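Local coordinates for VP1 (Merkel cell polyomavirus, PDB 4FMH), which forms the pentamers that build the icosahedral viral capsid and binds sialylated oligosaccharides at a site required for infection, at residues B[21-26]-B[277-282]; B[28-33]-B[273-278]. All coordinates share one frame; numbering follows the deposited sequence.

Contact 1: residues B[21-26]-B[277-282]; sequences ITQIEL and YFNVTL
Residues 21-26 and 277-282 run antiparallel as adjacent strands, their axes approaching to 4.7 Å at 165°, and the three hydrogen-bonded pairs Thr-22/Leu-282, Ile-24/Val-280 and Leu-26/Phe-278 each exchange two backbone N-H to carbonyl bonds. The Ile-24 N bond to Val-280 O, 3.0 Å long, is almost straight. Alternation then sorts the side chains on the two faces. With Ile-24 and Leu-26 stand Phe-278, Val-280 and Leu-282, an apolar set; Gln-23 and Glu-25 share the other face with Asn-279, Thr-281 and the Tyr-277 ring. On the apolar face Leu-282 slants past its directly paired neighbour, its CD1 reaching Ile-24 CG1 at 3.9 Å in the conformer described. Thr-22 lies alongside Leu-282, methyl CG2 against CD1 at 4.1 Å. On the polar face the Tyr-277 ring lies forward along its own strand, toward Asn-279, CG being anti to the backbone N (chi1 167°), and this puts its phenol end beside Glu-25. The carboxylate stands nearly upright to the ring, with OE1 at the ring edge, 3.9 Å from CE1. OE2 comes to 3.2 Å from the Tyr-277 OH, but the angle is poor for a hydrogen bond, leaving proximity rather than a grip. Farther along, Ile-21 CG2 meets the Thr-281 methyl CG2 at 3.7 Å. In the jelly-roll core of VP1 this pair belongs to the BIDG sheet. On its other flank, strand 269-287 bonds to strand 89-101 through Tyr-277, Asn-279 and Thr-281. The apolar face packs on Ile-253 and Val-75 of the strands opposite, filling the sandwich interior, whereas Glu-25 and Tyr-277 meet Ser-205 and Pro-204 of a neighbouring subunit.

Contact 2: residues B[28-33]-B[273-278]; sequences LNPRMG and GLPRYF
Leu-28 meets the aromatic ring of Phe-278 at an oblique angle, methyl CD1 lying 3.9 Å from CE1. The Asn-29 amide crosses the Pro-275 ring, its OD1 3.5 Å from CG, while the same oxygen accepts a hydrogen bond from Leu-181 N of a neighbouring subunit. Leu-28 and Arg-276 form a hydrogen-bonded antiparallel pair: Leu-28 N reaches Arg-276 O at 2.8 Å, and Arg-276 N returns a longer bond of 3.1 Å to Leu-28 O. Beyond this pair the backbones stay close but apolar contact takes over. CD of Pro-30 sits 4.1 Å from CG of Pro-275, and its CB and CG lie against the Leu-274 and Gly-273 carbonyls. Next along, Met-32 bends at chi2 (-66°) and again at chi3, folding its thioether over the backbone of Gly-273, where CG comes to 3.5 Å from N and SD to 3.6 Å from CA. Gly-273, having no side chain, leaves room for that sulfur; its backbone is bonded to Thr-47, in the loop that carries the glycan-pocket residues Trp-45 and Tyr-50. The side chain of Met-32 itself lies about 12 Å from the bound sialic acid. The chemistry is consistent with strand pairing giving way to loop packing here. Pro-30, where the next hydrogen-bonded pair would fall opposite Leu-274, has no N-H to donate, and proline rings and a thioether continue the contact instead. The buried Arg-276 guanidinium is satisfied outside it, by a salt bridge to Asp-257 and a bond to Thr-99.

Overall arrangement
From the N terminus, strand 11-28 supplies residues 21-26 to contact 1, and the chain enters contact 2 at Leu-28 just as that strand ends. It then runs through nearly all of the jelly roll before strand 269-287 returns, giving 273-278 first and then, overlapping it by two residues, 277-282. The loop closed by contact 2 therefore lies within that of contact 1, without crossing it, and Tyr-277 and Phe-278 belong to both. With centres about 17 Å apart, the two form successive lengths of one antiparallel pairing: contact 1 within the BIDG sheet, contact 2 where it frays toward the receptor-binding loops. Both also touch a neighbouring subunit of the pentamer.

Contact 1: residues B[21-26]-B[277-282]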
loop_
_atom_site.group_PDB
_atom_site.type_symbol
_atom_site.label_atom_id
_atom_site.label_comp_id
_atom_site.label_asym_id
_atom_site.label_seq_id
_atom_site.Cartn_x
_atom_site.Cartn_y
_atom_site.Cartn_z
ATOM N N ILE B 21 36.686 -12.944 3.920
ATOM C CA ILE B 21 35.224 -12.995 3.782
ATOM C C ILE B 21 34.741 -14.437 3.645
ATOM O O ILE B 21 35.351 -15.239 2.935
ATOM C CB ILE B 21 34.725 -12.155 2.574
ATOM C CG1 ILE B 21 35.147 -10.689 2.720
ATOM C CG2 ILE B 21 33.208 -12.248 2.429
ATOM C CD1 ILE B 21 35.236 -9.938 1.407
ATOM N N THR B 22 33.646 -14.756 4.335
ATOM C CA THR B 22 33.032 -16.076 4.247
ATOM C C THR B 22 31.509 -15.952 4.110
ATOM O O THR B 22 30.942 -14.892 4.398
ATOM C CB THR B 22 33.442 -16.981 5.448
ATOM O OG1 THR B 22 33.233 -18.357 5.111
ATOM C CG2 THR B 22 32.658 -16.639 6.714
ATOM N N GLN B 23 30.917 -16.995 3.531
ATOM C CA GLN B 23 29.505 -17.036 3.187
ATOM C C GLN B 23 28.910 -18.261 3.854
ATOM O O GLN B 23 29.359 -19.389 3.633
ATOM C CB GLN B 23 29.310 -17.135 1.672
ATOM C CG GLN B 23 29.929 -15.997 0.869
ATOM C CD GLN B 23 29.019 -14.791 0.742
ATOM O OE1 GLN B 23 27.960 -14.722 1.370
ATOM N NE2 GLN B 23 29.427 -13.832 -0.084
ATOM N N ILE B 24 27.908 -18.021 4.699
ATOM C CA ILE B 24 27.216 -19.073 5.452
ATOM C C ILE B 24 25.778 -19.238 4.935
ATOM O O ILE B 24 25.081 -18.245 4.733
ATOM C CB ILE B 24 27.221 -18.756 6.983
ATOM C CG1 ILE B 24 28.639 -18.901 7.576
ATOM C CG2 ILE B 24 26.188 -19.598 7.754
ATOM C CD1 ILE B 24 29.225 -20.319 7.545
ATOM N N GLU B 25 25.357 -20.491 4.721
ATOM C CA GLU B 25 24.018 -20.818 4.216
ATOM C C GLU B 25 23.278 -21.695 5.222
ATOM O O GLU B 25 23.876 -22.588 5.818
ATOM C CB GLU B 25 24.109 -21.597 2.909
ATOM C CG GLU B 25 24.337 -20.772 1.662
ATOM C CD GLU B 25 23.976 -21.538 0.387
ATOM O OE1 GLU B 25 23.321 -22.601 0.484
ATOM O OE2 GLU B 25 24.339 -21.070 -0.713
ATOM N N LEU B 26 21.986 -21.446 5.388
ATOM C CA LEU B 26 21.131 -22.333 6.166
ATOM C C LEU B 26 19.675 -22.078 5.835
ATOM O O LEU B 26 19.325 -21.105 5.162
ATOM C CB LEU B 26 21.345 -22.162 7.679
ATOM C CG LEU B 26 20.974 -20.808 8.298
ATOM C CD1 LEU B 26 20.367 -20.966 9.697
ATOM C CD2 LEU B 26 22.188 -19.904 8.331
ATOM N N TYR B 277 15.066 -19.273 4.280
ATOM C CA TYR B 277 16.449 -19.455 3.879
ATOM C C TYR B 277 17.276 -18.209 4.180
ATOM O O TYR B 277 16.771 -17.090 4.084
ATOM C CB TYR B 277 16.510 -19.792 2.381
ATOM C CG TYR B 277 17.899 -19.704 1.801
ATOM C CD1 TYR B 277 18.794 -20.768 1.917
ATOM C CD2 TYR B 277 18.329 -18.542 1.157
ATOM C CE1 TYR B 277 20.083 -20.680 1.395
ATOM C CE2 TYR B 277 19.615 -18.450 0.630
ATOM C CZ TYR B 277 20.478 -19.521 0.751
ATOM O OH TYR B 277 21.746 -19.420 0.226
ATOM N N PHE B 278 18.549 -18.418 4.532
ATOM C CA PHE B 278 19.497 -17.345 4.818
ATOM C C PHE B 278 20.839 -17.610 4.148
ATOM O O PHE B 278 21.363 -18.733 4.204
ATOM C CB PHE B 278 19.791 -17.235 6.315
ATOM C CG PHE B 278 18.583 -17.051 7.173
ATOM C CD1 PHE B 278 17.844 -18.149 7.599
ATOM C CD2 PHE B 278 18.220 -15.780 7.610
ATOM C CE1 PHE B 278 16.734 -17.984 8.413
ATOM C CE2 PHE B 278 17.107 -15.601 8.432
ATOM C CZ PHE B 278 16.372 -16.706 8.840
ATOM N N ASN B 279 21.390 -16.565 3.538
ATOM C CA ASN B 279 22.794 -16.536 3.114
ATOM C C ASN B 279 23.458 -15.288 3.715
ATOM O O ASN B 279 23.219 -14.172 3.256
ATOM C CB ASN B 279 22.911 -16.541 1.582
ATOM C CG ASN B 279 24.341 -16.774 1.090
ATOM O OD1 ASN B 279 25.299 -16.229 1.631
ATOM N ND2 ASN B 279 24.481 -17.584 0.053
ATOM N N VAL B 280 24.284 -15.490 4.744
ATOM C CA VAL B 280 24.905 -14.394 5.483
ATOM C C VAL B 280 26.362 -14.223 5.074
ATOM O O VAL B 280 27.117 -15.185 5.066
ATOM C CB VAL B 280 24.832 -14.634 7.014
ATOM C CG1 VAL B 280 25.484 -13.489 7.777
ATOM C CG2 VAL B 280 23.386 -14.818 7.460
ATOM N N THR B 281 26.745 -12.996 4.730
ATOM C CA THR B 281 28.131 -12.674 4.406
ATOM C C THR B 281 28.807 -12.113 5.643
ATOM O O THR B 281 28.286 -11.194 6.279
ATOM C CB THR B 281 28.227 -11.646 3.249
ATOM O OG1 THR B 281 27.613 -12.191 2.080
ATOM C CG2 THR B 281 29.679 -11.295 2.926
ATOM N N LEU B 282 29.967 -12.671 5.983
ATOM C CA LEU B 282 30.723 -12.206 7.137
ATOM C C LEU B 282 32.161 -11.860 6.762
ATOM O O LEU B 282 32.731 -12.435 5.835
ATOM C CB LEU B 282 30.698 -13.237 8.274
ATOM C CG LEU B 282 29.332 -13.779 8.719
ATOM C CD1 LEU B 282 29.042 -15.090 8.014
ATOM C CD2 LEU B 282 29.298 -13.981 10.229
#

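Contact 2: residues B[28-33]-B[273-278]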
loop_
_atom_site.group_PDB
_atom_site.type_symbol
_atom_site.label_atom_id
_atom_site.label_comp_id
_atom_site.label_asym_id
_atom_site.label_seq_id
_atom_site.Cartn_x
_atom_site.Cartn_y
_atom_site.Cartn_z
ATOM N N LEU B 28 15.712 -22.629 8.002
ATOM C CA LEU B 28 15.039 -22.956 9.240
ATOM C C LEU B 28 13.600 -23.332 8.927
ATOM O O LEU B 28 12.848 -22.521 8.379
ATOM C CB LEU B 28 15.072 -21.765 10.207
ATOM C CG LEU B 28 16.405 -21.456 10.903
ATOM C CD1 LEU B 28 16.346 -20.095 11.611
ATOM C CD2 LEU B 28 16.770 -22.559 11.898
ATOM N N ASN B 29 13.223 -24.560 9.261
ATOM C CA ASN B 29 11.824 -24.979 9.119
ATOM C C ASN B 29 10.955 -24.400 10.223
ATOM O O ASN B 29 11.441 -24.158 11.333
ATOM C CB ASN B 29 11.708 -26.499 9.081
ATOM C CG ASN B 29 11.914 -27.056 7.694
ATOM O OD1 ASN B 29 11.315 -26.580 6.720
ATOM N ND2 ASN B 29 12.767 -28.071 7.589
ATOM N N PRO B 30 9.662 -24.165 9.923
ATOM C CA PRO B 30 8.796 -23.469 10.880
ATOM C C PRO B 30 8.424 -24.338 12.082
ATOM O O PRO B 30 8.344 -25.570 11.963
ATOM C CB PRO B 30 7.555 -23.130 10.045
ATOM C CG PRO B 30 7.507 -24.180 9.007
ATOM C CD PRO B 30 8.948 -24.500 8.676
ATOM N N ARG B 31 8.219 -23.693 13.227
ATOM C CA ARG B 31 7.856 -24.387 14.463
ATOM C C ARG B 31 6.500 -23.878 14.965
ATOM O O ARG B 31 6.405 -23.149 15.962
ATOM C CB ARG B 31 8.960 -24.230 15.521
ATOM C CG ARG B 31 10.358 -24.720 15.090
ATOM C CD ARG B 31 10.362 -26.192 14.663
ATOM N NE ARG B 31 11.685 -26.657 14.239
ATOM C CZ ARG B 31 11.902 -27.473 13.205
ATOM N NH1 ARG B 31 10.890 -27.909 12.462
ATOM N NH2 ARG B 31 13.139 -27.844 12.898
ATOM N N MET B 32 5.455 -24.295 14.260
ATOM C CA MET B 32 4.091 -23.817 14.465
ATOM C C MET B 32 3.341 -24.486 15.613
ATOM O O MET B 32 2.287 -24.002 16.035
ATOM C CB MET B 32 3.296 -23.990 13.165
ATOM C CG MET B 32 3.808 -23.142 12.001
ATOM S SD MET B 32 3.604 -21.361 12.255
ATOM C CE MET B 32 5.255 -20.847 12.723
ATOM N N GLY B 33 3.870 -25.601 16.111
ATOM C CA GLY B 33 3.231 -26.320 17.207
ATOM C C GLY B 33 3.407 -27.814 17.029
ATOM O O GLY B 33 3.805 -28.503 17.962
ATOM N N GLY B 273 2.841 -22.050 8.847
ATOM C CA GLY B 273 4.074 -21.297 8.639
ATOM C C GLY B 273 4.870 -21.854 7.475
ATOM O O GLY B 273 4.618 -22.972 7.024
ATOM N N LEU B 274 5.828 -21.066 6.986
ATOM C CA LEU B 274 6.737 -21.511 5.925
ATOM C C LEU B 274 8.196 -21.427 6.388
ATOM O O LEU B 274 8.499 -20.671 7.319
ATOM C CB LEU B 274 6.519 -20.673 4.654
ATOM C CG LEU B 274 5.206 -20.894 3.896
ATOM C CD1 LEU B 274 5.103 -19.872 2.760
ATOM C CD2 LEU B 274 5.138 -22.316 3.331
ATOM N N PRO B 275 9.100 -22.201 5.749
ATOM C CA PRO B 275 10.526 -22.147 6.079
ATOM C C PRO B 275 11.157 -20.864 5.558
ATOM O O PRO B 275 10.584 -20.182 4.693
ATOM C CB PRO B 275 11.124 -23.331 5.298
ATOM C CG PRO B 275 9.970 -24.086 4.730
ATOM C CD PRO B 275 8.855 -23.103 4.610
ATOM N N ARG B 276 12.338 -20.554 6.081
ATOM C CA ARG B 276 13.095 -19.398 5.655
ATOM C C ARG B 276 14.549 -19.786 5.389
ATOM O O ARG B 276 15.168 -20.540 6.157
ATOM C CB ARG B 276 13.019 -18.286 6.706
ATOM C CG ARG B 276 13.682 -16.980 6.258
ATOM C CD ARG B 276 13.576 -15.903 7.328
ATOM N NE ARG B 276 12.296 -15.195 7.282
ATOM C CZ ARG B 276 12.066 -14.112 6.546
ATOM N NH1 ARG B 276 13.021 -13.611 5.774
ATOM N NH2 ARG B 276 10.872 -13.533 6.575
ATOM N N TYR B 277 15.066 -19.273 4.280
ATOM C CA TYR B 277 16.449 -19.455 3.879
ATOM C C TYR B 277 17.276 -18.209 4.180
ATOM O O TYR B 277 16.771 -17.090 4.084
ATOM C CB TYR B 277 16.510 -19.792 2.381
ATOM C CG TYR B 277 17.899 -19.704 1.801
ATOM C CD1 TYR B 277 18.794 -20.768 1.917
ATOM C CD2 TYR B 277 18.329 -18.542 1.157
ATOM C CE1 TYR B 277 20.083 -20.680 1.395
ATOM C CE2 TYR B 277 19.615 -18.450 0.630
ATOM C CZ TYR B 277 20.478 -19.521 0.751
ATOM O OH TYR B 277 21.746 -19.420 0.226
ATOM N N PHE B 278 18.549 -18.418 4.532
ATOM C CA PHE B 278 19.497 -17.345 4.818
ATOM C C PHE B 278 20.839 -17.610 4.148
ATOM O O PHE B 278 21.363 -18.733 4.204
ATOM C CB PHE B 278 19.791 -17.235 6.315
ATOM C CG PHE B 278 18.583 -17.051 7.173
ATOM C CD1 PHE B 278 17.844 -18.149 7.599
ATOM C CD2 PHE B 278 18.220 -15.780 7.610
ATOM C CE1 PHE B 278 16.734 -17.984 8.413
ATOM C CE2 PHE B 278 17.107 -15.601 8.432
ATOM C CZ PHE B 278 16.372 -16.706 8.840
#